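Side-chain contacts in high-potential iron-sulfur protein isozyme 2 (Ectothiorhodospira shaposhnikovii, PDB 1HPI), which carries electrons in the anaerobic electron transport of photosynthetic purple bacteria by means of a high-potential [4Fe-4S] cluster: residues Gln12-Arg17 and Ser52-Lys57; Tyr16-Ser21 and Gln46-Cys51; Leu38-Ala43 and Val59-Trp64. One frame throughout, in Å; residues are numbered along the deposited sequence.

Contact 1. Residues Gln12-Arg17 and Ser52-Lys57; sequences QALEYR and SVFPGK. With SF4 (iron/sulfur cluster), chain B.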
loop_
_atom_site.group_PDB
_atom_site.type_symbol
_atom_site.label_atom_id
_atom_site.label_comp_id
_atom_site.label_asym_id
_atom_site.label_seq_id
_atom_site.Cartn_x
_atom_site.Cartn_y
_atom_site.Cartn_z
ATOM N N GLN A 12 -5.184 -5.057 -7.864
ATOM C CA GLN A 12 -6.147 -6.093 -7.552
ATOM C C GLN A 12 -5.492 -7.370 -7.100
ATOM O O GLN A 12 -5.976 -8.006 -6.177
ATOM C CB GLN A 12 -7.062 -6.332 -8.755
ATOM C CG GLN A 12 -7.929 -5.070 -8.962
ATOM C CD GLN A 12 -8.837 -5.133 -10.169
ATOM O OE1 GLN A 12 -10.028 -4.799 -10.085
ATOM N NE2 GLN A 12 -8.274 -5.537 -11.301
ATOM N N ALA A 13 -4.391 -7.727 -7.756
ATOM C CA ALA A 13 -3.673 -8.940 -7.415
ATOM C C ALA A 13 -3.239 -8.978 -5.961
ATOM O O ALA A 13 -3.161 -10.044 -5.357
ATOM C CB ALA A 13 -2.477 -9.145 -8.328
ATOM N N LEU A 14 -2.945 -7.804 -5.407
ATOM C CA LEU A 14 -2.511 -7.692 -4.028
ATOM C C LEU A 14 -3.605 -7.132 -3.121
ATOM O O LEU A 14 -3.354 -6.791 -1.975
ATOM C CB LEU A 14 -1.244 -6.835 -3.951
ATOM C CG LEU A 14 -0.069 -7.570 -4.587
ATOM C CD1 LEU A 14 1.182 -6.704 -4.536
ATOM C CD2 LEU A 14 0.172 -8.902 -3.873
ATOM N N GLU A 15 -4.823 -7.045 -3.645
ATOM C CA GLU A 15 -5.956 -6.535 -2.881
ATOM C C GLU A 15 -5.665 -5.197 -2.243
ATOM O O GLU A 15 -6.027 -4.905 -1.108
ATOM C CB GLU A 15 -6.422 -7.587 -1.870
ATOM C CG GLU A 15 -6.870 -8.791 -2.712
ATOM C CD GLU A 15 -7.688 -9.755 -1.934
ATOM O OE1 GLU A 15 -8.831 -9.244 -1.540
ATOM O OE2 GLU A 15 -7.304 -10.883 -1.695
ATOM N N TYR A 16 -4.989 -4.378 -3.016
ATOM C CA TYR A 16 -4.618 -3.066 -2.539
ATOM C C TYR A 16 -5.775 -2.084 -2.392
ATOM O O TYR A 16 -6.682 -2.050 -3.209
ATOM C CB TYR A 16 -3.566 -2.465 -3.498
ATOM C CG TYR A 16 -3.335 -0.977 -3.292
ATOM C CD1 TYR A 16 -2.374 -0.552 -2.375
ATOM C CD2 TYR A 16 -4.059 -0.013 -3.997
ATOM C CE1 TYR A 16 -2.140 0.805 -2.160
ATOM C CE2 TYR A 16 -3.838 1.351 -3.802
ATOM C CZ TYR A 16 -2.877 1.752 -2.872
ATOM O OH TYR A 16 -2.642 3.087 -2.652
ATOM N N ARG A 17 -5.727 -1.263 -1.346
ATOM C CA ARG A 17 -6.730 -0.235 -1.087
ATOM C C ARG A 17 -5.999 1.049 -0.702
ATOM O O ARG A 17 -5.010 0.991 0.019
ATOM C CB ARG A 17 -7.654 -0.509 0.086
ATOM C CG ARG A 17 -8.536 -1.719 -0.121
ATOM C CD ARG A 17 -9.476 -1.616 -1.312
ATOM N NE ARG A 17 -10.005 -2.946 -1.596
ATOM C CZ ARG A 17 -9.549 -3.719 -2.578
ATOM N NH1 ARG A 17 -8.580 -3.317 -3.389
ATOM N NH2 ARG A 17 -10.074 -4.924 -2.770
ATOM N N SER A 52 8.262 -0.881 -3.281
ATOM C CA SER A 52 9.074 -1.858 -4.011
ATOM C C SER A 52 8.298 -2.871 -4.820
ATOM O O SER A 52 8.746 -3.334 -5.863
ATOM C CB SER A 52 9.938 -2.628 -3.040
ATOM O OG SER A 52 10.684 -1.650 -2.353
ATOM N N VAL A 53 7.128 -3.227 -4.327
ATOM C CA VAL A 53 6.343 -4.198 -5.042
ATOM C C VAL A 53 5.513 -3.629 -6.185
ATOM O O VAL A 53 4.919 -4.399 -6.934
ATOM C CB VAL A 53 5.673 -5.206 -4.096
ATOM C CG1 VAL A 53 4.401 -4.661 -3.467
ATOM C CG2 VAL A 53 5.395 -6.535 -4.788
ATOM N N PHE A 54 5.488 -2.295 -6.345
ATOM C CA PHE A 54 4.738 -1.641 -7.412
ATOM C C PHE A 54 5.640 -0.663 -8.138
ATOM O O PHE A 54 5.512 0.549 -8.015
ATOM C CB PHE A 54 3.577 -0.835 -6.793
ATOM C CG PHE A 54 2.415 -1.698 -6.372
ATOM C CD1 PHE A 54 1.615 -2.265 -7.364
ATOM C CD2 PHE A 54 2.099 -1.953 -5.036
ATOM C CE1 PHE A 54 0.518 -3.067 -7.051
ATOM C CE2 PHE A 54 1.001 -2.750 -4.704
ATOM C CZ PHE A 54 0.214 -3.311 -5.711
ATOM N N PRO A 55 6.587 -1.180 -8.897
ATOM C CA PRO A 55 7.509 -0.331 -9.625
ATOM C C PRO A 55 6.812 0.684 -10.520
ATOM O O PRO A 55 5.847 0.364 -11.215
ATOM C CB PRO A 55 8.359 -1.269 -10.486
ATOM C CG PRO A 55 8.049 -2.682 -10.029
ATOM C CD PRO A 55 6.788 -2.618 -9.179
ATOM N N GLY A 56 7.323 1.916 -10.499
ATOM C CA GLY A 56 6.778 2.989 -11.316
ATOM C C GLY A 56 5.510 3.622 -10.784
ATOM O O GLY A 56 4.902 4.456 -11.449
ATOM N N LYS A 57 5.107 3.229 -9.581
ATOM C CA LYS A 57 3.895 3.780 -9.012
ATOM C C LYS A 57 4.064 4.371 -7.634
ATOM O O LYS A 57 5.012 4.045 -6.928
ATOM C CB LYS A 57 3.014 2.636 -8.562
ATOM C CG LYS A 57 2.433 1.845 -9.694
ATOM C CD LYS A 57 1.964 2.741 -10.802
ATOM C CE LYS A 57 1.167 1.931 -11.794
ATOM N NZ LYS A 57 0.967 2.638 -13.062
HETATM FE FE1 SF4 B . 1.576 -0.530 0.865
HETATM FE FE2 SF4 B . 3.446 -2.311 1.778
HETATM FE FE3 SF4 B . 3.460 -1.463 -0.827
HETATM FE FE4 SF4 B . 1.445 -3.072 0.059
HETATM S S1 SF4 B . 3.636 -3.582 -0.021
HETATM S S2 SF4 B . 1.222 -1.232 -1.217
HETATM S S3 SF4 B . 1.237 -2.377 2.157
HETATM S S4 SF4 B . 3.755 -0.182 1.012
#
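Leu-14 reaches across to Val-53 and Phe-54 with a single methyl group, CD1. Toward Val-53 the meeting is tip to tip, Leu-14 CD1 lying 4.0 Å from Val-53 CG1. Leu-14 and Phe-54 run past one another in opposite directions, and Leu-14 CD1 comes to 3.7 Å from Phe-54 CZ, oblique to the ring. Leucine suits this place by its length: with CG anti to the carbonyl carbon, it carries CD1 out to where the Val-53 methyl and the Phe-54 ring converge. Tyr-16 adds a looser touch through its CB, at Phe-54 CZ.

The cluster lies against Phe-54, Tyr-16 and Val-53. Phe-54 turns its edge to inorganic sulfur, CE2 standing 3.8 Å from S2 of SF4, and Tyr-16 CD1 approaches the same sulfur at an equal distance. Val-53 CG1, between the backbone N and carbonyl carbon (chi1 81°), faces both S1 of SF4 and the leucine.

No hydrogen bond spans the two segments. Glu-15, with positive phi, ends helix 9-13 in a Schellman motif, after which the chain brings Tyr-16 inward. Such apolar and aromatic lining round a cubane is characteristic of the cluster pocket of the HiPIP family.

Contact 2. Residues Tyr16-Ser21 and Gln46-Cys51; sequences YRHDAS and QDWGPC. With SF4 (iron/sulfur cluster), chain B.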
loop_
_atom_site.group_PDB
_atom_site.type_symbol
_atom_site.label_atom_id
_atom_site.label_comp_id
_atom_site.label_asym_id
_atom_site.label_seq_id
_atom_site.Cartn_x
_atom_site.Cartn_y
_atom_site.Cartn_z
ATOM N N TYR A 16 -4.989 -4.378 -3.016
ATOM C CA TYR A 16 -4.618 -3.066 -2.539
ATOM C C TYR A 16 -5.775 -2.084 -2.392
ATOM O O TYR A 16 -6.682 -2.050 -3.209
ATOM C CB TYR A 16 -3.566 -2.465 -3.498
ATOM C CG TYR A 16 -3.335 -0.977 -3.292
ATOM C CD1 TYR A 16 -2.374 -0.552 -2.375
ATOM C CD2 TYR A 16 -4.059 -0.013 -3.997
ATOM C CE1 TYR A 16 -2.140 0.805 -2.160
ATOM C CE2 TYR A 16 -3.838 1.351 -3.802
ATOM C CZ TYR A 16 -2.877 1.752 -2.872
ATOM O OH TYR A 16 -2.642 3.087 -2.652
ATOM N N ARG A 17 -5.727 -1.263 -1.346
ATOM C CA ARG A 17 -6.730 -0.235 -1.087
ATOM C C ARG A 17 -5.999 1.049 -0.702
ATOM O O ARG A 17 -5.010 0.991 0.019
ATOM C CB ARG A 17 -7.654 -0.509 0.086
ATOM C CG ARG A 17 -8.536 -1.719 -0.121
ATOM C CD ARG A 17 -9.476 -1.616 -1.312
ATOM N NE ARG A 17 -10.005 -2.946 -1.596
ATOM C CZ ARG A 17 -9.549 -3.719 -2.578
ATOM N NH1 ARG A 17 -8.580 -3.317 -3.389
ATOM N NH2 ARG A 17 -10.074 -4.924 -2.770
ATOM N N HIS A 18 -6.471 2.206 -1.157
ATOM C CA HIS A 18 -5.820 3.459 -0.792
ATOM C C HIS A 18 -6.054 3.797 0.686
ATOM O O HIS A 18 -5.283 4.546 1.294
ATOM C CB HIS A 18 -6.441 4.623 -1.571
ATOM C CG HIS A 18 -6.175 4.635 -3.032
ATOM N ND1 HIS A 18 -4.911 4.405 -3.543
ATOM C CD2 HIS A 18 -7.027 4.859 -4.066
ATOM C CE1 HIS A 18 -5.027 4.501 -4.868
ATOM N NE2 HIS A 18 -6.279 4.768 -5.216
ATOM N N ASP A 19 -7.143 3.262 1.268
ATOM C CA ASP A 19 -7.516 3.492 2.670
ATOM C C ASP A 19 -7.678 2.139 3.358
ATOM O O ASP A 19 -8.619 1.388 3.092
ATOM C CB ASP A 19 -8.849 4.277 2.729
ATOM C CG ASP A 19 -9.395 4.639 4.092
ATOM O OD1 ASP A 19 -8.676 4.246 5.113
ATOM O OD2 ASP A 19 -10.419 5.274 4.224
ATOM N N ALA A 20 -6.731 1.837 4.235
ATOM C CA ALA A 20 -6.688 0.587 4.978
ATOM C C ALA A 20 -7.941 0.339 5.771
ATOM O O ALA A 20 -8.359 -0.796 5.963
ATOM C CB ALA A 20 -5.496 0.590 5.916
ATOM N N SER A 21 -8.528 1.427 6.230
ATOM C CA SER A 21 -9.730 1.312 7.011
ATOM C C SER A 21 -10.829 0.606 6.238
ATOM O O SER A 21 -11.806 0.166 6.825
ATOM C CB SER A 21 -10.170 2.646 7.605
ATOM O OG SER A 21 -10.932 3.348 6.643
ATOM N N GLN A 46 4.445 11.189 3.670
ATOM C CA GLN A 46 3.179 10.996 4.352
ATOM C C GLN A 46 1.902 10.965 3.569
ATOM O O GLN A 46 0.834 10.767 4.149
ATOM C CB GLN A 46 3.056 11.967 5.520
ATOM C CG GLN A 46 4.249 11.786 6.462
ATOM C CD GLN A 46 3.934 12.356 7.817
ATOM O OE1 GLN A 46 3.281 11.703 8.650
ATOM N NE2 GLN A 46 4.387 13.586 8.032
ATOM N N ASP A 47 2.021 11.164 2.270
ATOM C CA ASP A 47 0.853 11.165 1.434
ATOM C C ASP A 47 0.842 10.067 0.384
ATOM O O ASP A 47 0.024 9.154 0.451
ATOM C CB ASP A 47 0.672 12.560 0.821
ATOM C CG ASP A 47 1.906 13.143 0.178
ATOM O OD1 ASP A 47 3.018 12.468 0.357
ATOM O OD2 ASP A 47 1.856 14.162 -0.478
ATOM N N TRP A 48 1.753 10.170 -0.585
ATOM C CA TRP A 48 1.900 9.203 -1.663
ATOM C C TRP A 48 3.370 8.897 -1.794
ATOM O O TRP A 48 4.191 9.803 -1.778
ATOM C CB TRP A 48 1.352 9.693 -3.012
ATOM C CG TRP A 48 -0.121 9.897 -2.927
ATOM C CD1 TRP A 48 -0.743 11.012 -2.470
ATOM C CD2 TRP A 48 -1.145 8.963 -3.272
ATOM N NE1 TRP A 48 -2.102 10.848 -2.522
ATOM C CE2 TRP A 48 -2.381 9.601 -3.008
ATOM C CE3 TRP A 48 -1.134 7.665 -3.785
ATOM C CZ2 TRP A 48 -3.594 8.952 -3.236
ATOM C CZ3 TRP A 48 -2.335 7.031 -4.021
ATOM C CH2 TRP A 48 -3.549 7.671 -3.748
ATOM N N GLY A 49 3.722 7.631 -1.907
ATOM C CA GLY A 49 5.129 7.322 -2.015
ATOM C C GLY A 49 5.349 6.024 -2.753
ATOM O O GLY A 49 4.436 5.251 -3.023
ATOM N N PRO A 50 6.601 5.786 -3.082
ATOM C CA PRO A 50 6.947 4.577 -3.796
ATOM C C PRO A 50 6.860 3.328 -2.926
ATOM O O PRO A 50 6.970 3.356 -1.695
ATOM C CB PRO A 50 8.392 4.787 -4.271
ATOM C CG PRO A 50 8.929 6.020 -3.560
ATOM C CD PRO A 50 7.726 6.754 -2.998
ATOM N N CYS A 51 6.667 2.222 -3.618
ATOM C CA CYS A 51 6.563 0.896 -3.019
ATOM C C CYS A 51 7.345 -0.116 -3.872
ATOM O O CYS A 51 7.119 -0.212 -5.075
ATOM C CB CYS A 51 5.084 0.473 -2.891
ATOM S SG CYS A 51 4.942 -1.277 -2.460
HETATM FE FE1 SF4 B . 1.576 -0.530 0.865
HETATM FE FE2 SF4 B . 3.446 -2.311 1.778
HETATM FE FE3 SF4 B . 3.460 -1.463 -0.827
HETATM FE FE4 SF4 B . 1.445 -3.072 0.059
HETATM S S1 SF4 B . 3.636 -3.582 -0.021
HETATM S S2 SF4 B . 1.222 -1.232 -1.217
HETATM S S3 SF4 B . 1.237 -2.377 2.157
HETATM S S4 SF4 B . 3.755 -0.182 1.012
#
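Trp-48 and His-18 bury most of the surface in this contact, meeting as an offset edge-to-face aromatic pair. The indole supplies the edge and the imidazole the face: Trp-48 CH2 stands 3.5 Å from His-18 ND1, over the rim of the histidine ring. The ring centroids are 5.1 Å apart and the planes are inclined at 72°. Trp-48 needs its length here, since its CB does not point at the other segment and the six-membered ring alone spans the gap. Its CG is anti to the carbonyl carbon (chi1 -64°), which carries the indole across to the histidine.

His-18 is also held within its own segment. Its ND1 shares a hydrogen bond of 2.8 Å with Tyr-16 OH, and either atom could be the donor. The phenol oxygen is gripped a second time by the backbone N of Ser-60, so the buried hydroxyl has two polar partners while its aromatic ring lies against the cluster. Imidazole suits the place by offering a flat face to the indole and a polar nitrogen to the phenol. With an alanine here, the edge of Trp-48 would probably face no ring, and Tyr-16 OH would lose one of its two hydrogen-bond partners.

Tyr-16 OH also comes within 4.2 Å of Trp-48 CZ3, the two side chains crossing at about a right angle. Arg-3 makes a cation-pi contact with the same tryptophan. Three residues on from Trp-48, Cys-51 SG binds iron FE3 of SF4 at 2.2 Å. The aromatic pair thus lies beside a cysteine-ligated [4Fe-4S] site, with Tyr-16 joining it to the cluster pocket of this HiPIP.

Contact 3. Residues Leu38-Ala43 and Val59-Trp64; sequences LLYTDA and VSANGW. With SF4 (iron/sulfur cluster), chain B.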
loop_
_atom_site.group_PDB
_atom_site.type_symbol
_atom_site.label_atom_id
_atom_site.label_comp_id
_atom_site.label_asym_id
_atom_site.label_seq_id
_atom_site.Cartn_x
_atom_site.Cartn_y
_atom_site.Cartn_z
ATOM N N LEU A 38 7.512 -2.150 5.439
ATOM C CA LEU A 38 8.893 -2.213 5.022
ATOM C C LEU A 38 9.110 -1.903 3.532
ATOM O O LEU A 38 10.156 -1.371 3.171
ATOM C CB LEU A 38 9.357 -3.648 5.312
ATOM C CG LEU A 38 10.797 -3.943 4.922
ATOM C CD1 LEU A 38 11.731 -3.103 5.777
ATOM C CD2 LEU A 38 11.085 -5.411 5.196
ATOM N N LEU A 39 8.145 -2.222 2.644
ATOM C CA LEU A 39 8.265 -1.991 1.199
ATOM C C LEU A 39 8.006 -0.561 0.724
ATOM O O LEU A 39 8.180 -0.238 -0.453
ATOM C CB LEU A 39 7.513 -3.047 0.360
ATOM C CG LEU A 39 7.741 -4.481 0.852
ATOM C CD1 LEU A 39 6.995 -5.475 -0.029
ATOM C CD2 LEU A 39 9.221 -4.826 0.878
ATOM N N TYR A 40 7.576 0.281 1.667
ATOM C CA TYR A 40 7.284 1.695 1.434
ATOM C C TYR A 40 8.620 2.353 1.692
ATOM O O TYR A 40 9.038 2.587 2.827
ATOM C CB TYR A 40 6.191 2.196 2.391
ATOM C CG TYR A 40 5.550 3.528 2.073
ATOM C CD1 TYR A 40 4.673 3.715 1.001
ATOM C CD2 TYR A 40 5.818 4.619 2.901
ATOM C CE1 TYR A 40 4.080 4.956 0.753
ATOM C CE2 TYR A 40 5.234 5.865 2.667
ATOM C CZ TYR A 40 4.361 6.038 1.591
ATOM O OH TYR A 40 3.772 7.255 1.344
ATOM N N THR A 41 9.289 2.594 0.577
ATOM C CA THR A 41 10.614 3.153 0.576
ATOM C C THR A 41 10.933 4.466 1.229
ATOM O O THR A 41 12.000 4.616 1.802
ATOM C CB THR A 41 11.472 2.784 -0.633
ATOM O OG1 THR A 41 10.930 3.443 -1.747
ATOM C CG2 THR A 41 11.432 1.276 -0.846
ATOM N N ASP A 42 10.038 5.414 1.143
ATOM C CA ASP A 42 10.321 6.682 1.766
ATOM C C ASP A 42 9.445 6.788 2.982
ATOM O O ASP A 42 8.279 7.147 2.857
ATOM C CB ASP A 42 9.963 7.789 0.783
ATOM C CG ASP A 42 10.428 9.128 1.264
ATOM O OD1 ASP A 42 10.840 9.136 2.504
ATOM O OD2 ASP A 42 10.411 10.108 0.555
ATOM N N ALA A 43 10.028 6.481 4.136
ATOM C CA ALA A 43 9.286 6.515 5.371
ATOM C C ALA A 43 8.733 7.872 5.707
ATOM O O ALA A 43 7.855 8.017 6.552
ATOM C CB ALA A 43 10.074 5.929 6.529
ATOM N N VAL A 59 2.022 4.798 -4.021
ATOM C CA VAL A 59 0.908 4.200 -3.292
ATOM C C VAL A 59 0.497 5.142 -2.165
ATOM O O VAL A 59 1.286 6.001 -1.759
ATOM C CB VAL A 59 1.198 2.803 -2.756
ATOM C CG1 VAL A 59 1.617 1.908 -3.920
ATOM C CG2 VAL A 59 2.286 2.852 -1.692
ATOM N N SER A 60 -0.726 4.984 -1.671
ATOM C CA SER A 60 -1.242 5.803 -0.592
ATOM C C SER A 60 -0.590 5.470 0.750
ATOM O O SER A 60 -0.560 4.311 1.165
ATOM C CB SER A 60 -2.739 5.560 -0.515
ATOM O OG SER A 60 -3.249 6.155 0.662
ATOM N N ALA A 61 -0.059 6.471 1.460
ATOM C CA ALA A 61 0.561 6.204 2.752
ATOM C C ALA A 61 -0.435 5.570 3.732
ATOM O O ALA A 61 -0.082 4.862 4.680
ATOM C CB ALA A 61 1.133 7.488 3.332
ATOM N N ASN A 62 -1.714 5.826 3.505
ATOM C CA ASN A 62 -2.726 5.266 4.388
ATOM C C ASN A 62 -3.336 3.981 3.861
ATOM O O ASN A 62 -4.329 3.514 4.418
ATOM C CB ASN A 62 -3.916 6.222 4.555
ATOM C CG ASN A 62 -3.471 7.607 4.926
ATOM O OD1 ASN A 62 -3.685 8.563 4.170
ATOM N ND2 ASN A 62 -2.834 7.712 6.088
ATOM N N GLY A 63 -2.758 3.426 2.798
ATOM C CA GLY A 63 -3.262 2.202 2.181
ATOM C C GLY A 63 -2.768 0.888 2.782
ATOM O O GLY A 63 -2.189 0.847 3.868
ATOM N N TRP A 64 -3.012 -0.196 2.045
ATOM C CA TRP A 64 -2.620 -1.526 2.479
ATOM C C TRP A 64 -2.770 -2.519 1.339
ATOM O O TRP A 64 -3.573 -2.300 0.447
ATOM C CB TRP A 64 -3.593 -1.983 3.602
ATOM C CG TRP A 64 -3.244 -3.301 4.229
ATOM C CD1 TRP A 64 -2.443 -3.485 5.303
ATOM C CD2 TRP A 64 -3.693 -4.607 3.838
ATOM N NE1 TRP A 64 -2.346 -4.819 5.603
ATOM C CE2 TRP A 64 -3.110 -5.534 4.724
ATOM C CE3 TRP A 64 -4.524 -5.074 2.828
ATOM C CZ2 TRP A 64 -3.349 -6.910 4.614
ATOM C CZ3 TRP A 64 -4.756 -6.426 2.719
ATOM C CH2 TRP A 64 -4.177 -7.336 3.601
HETATM FE FE1 SF4 B . 1.576 -0.530 0.865
HETATM FE FE2 SF4 B . 3.446 -2.311 1.778
HETATM FE FE3 SF4 B . 3.460 -1.463 -0.827
HETATM FE FE4 SF4 B . 1.445 -3.072 0.059
HETATM S S1 SF4 B . 3.636 -3.582 -0.021
HETATM S S2 SF4 B . 1.222 -1.232 -1.217
HETATM S S3 SF4 B . 1.237 -2.377 2.157
HETATM S S4 SF4 B . 3.755 -0.182 1.012
#
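Tyr-40 bears one whole side of this contact, laying its ring along Val-59 and its hydroxyl end by Ala-61. The tight part lies along the ring and at its phenolic end. Val-59 CG2 sits at the ring edge, near its plane, 3.7 Å from Tyr-40 CE1, and the two side chains slide past each other in opposite directions. Beyond it, Ala-61 CB approaches Tyr-40 OH to 3.3 Å, oblique to the ring. The small alanine suits this spot, its one methyl carbon already standing close against the hydroxyl. Tyr-40 has CG anti to its own backbone nitrogen (chi1 -166°), and this directs the ring inward, while its CB rests 3.7 Å from S4 of SF4. The phenol's polar end is not left to these apolar neighbours, for it hydrogen-bonds the carbonyl oxygen of Ala-45.

The remainder is looser. Much of the loop around Tyr-40 lies toward solvent, as does Asn-62 on the other segment, its CB directed away. The turn carrying Asn-62 is held by its own bonds: Ser-60 to Gly-63 forms a type I turn closed by Gly-63 N to Ser-60 O at 2.9 Å, and Ser-60 OG accepts from Asn-62 N at 3.2 Å in an ST turn. Leu-39 and Trp-64 make no contact with each other across the segments, yet both reach the cluster, Leu-39 through CD1 at S1 and Trp-64 through CA at S3.

Val-59 and Ser-60 close strand 57-60, which lies in the middle of the three-stranded mixed sheet, parallel to strand 2-3 and antiparallel to strand 48-50. Tyr-40 therefore packs from a loop preceding strand 48-50 against the end of the central strand and the turn that follows it.

All three contacts border the same cluster but differ in burial and chemistry. Contact 3 is buried throughout its touching residues, whereas contacts 1 and 2 are only partly so. Contact 1 is purely apolar across its segments; contact 2 depends on an aromatic pair with a hydrogen-bonded histidine; contact 3 sets one phenol against small aliphatic groups. Contacts 1 and 2 share Tyr-16 and Arg-17. Contacts 2 and 3 lie closest, with centres about 6 Å apart, and reach neighbouring strands 48-50 and 57-60, joined by a backbone hydrogen bond between Val-59 N and Gly-49 O and by another from Ser-60 OG to His-18 O. A backbone hydrogen bond from Ser-52 N to Leu-39 O connects contact 1 to contact 3.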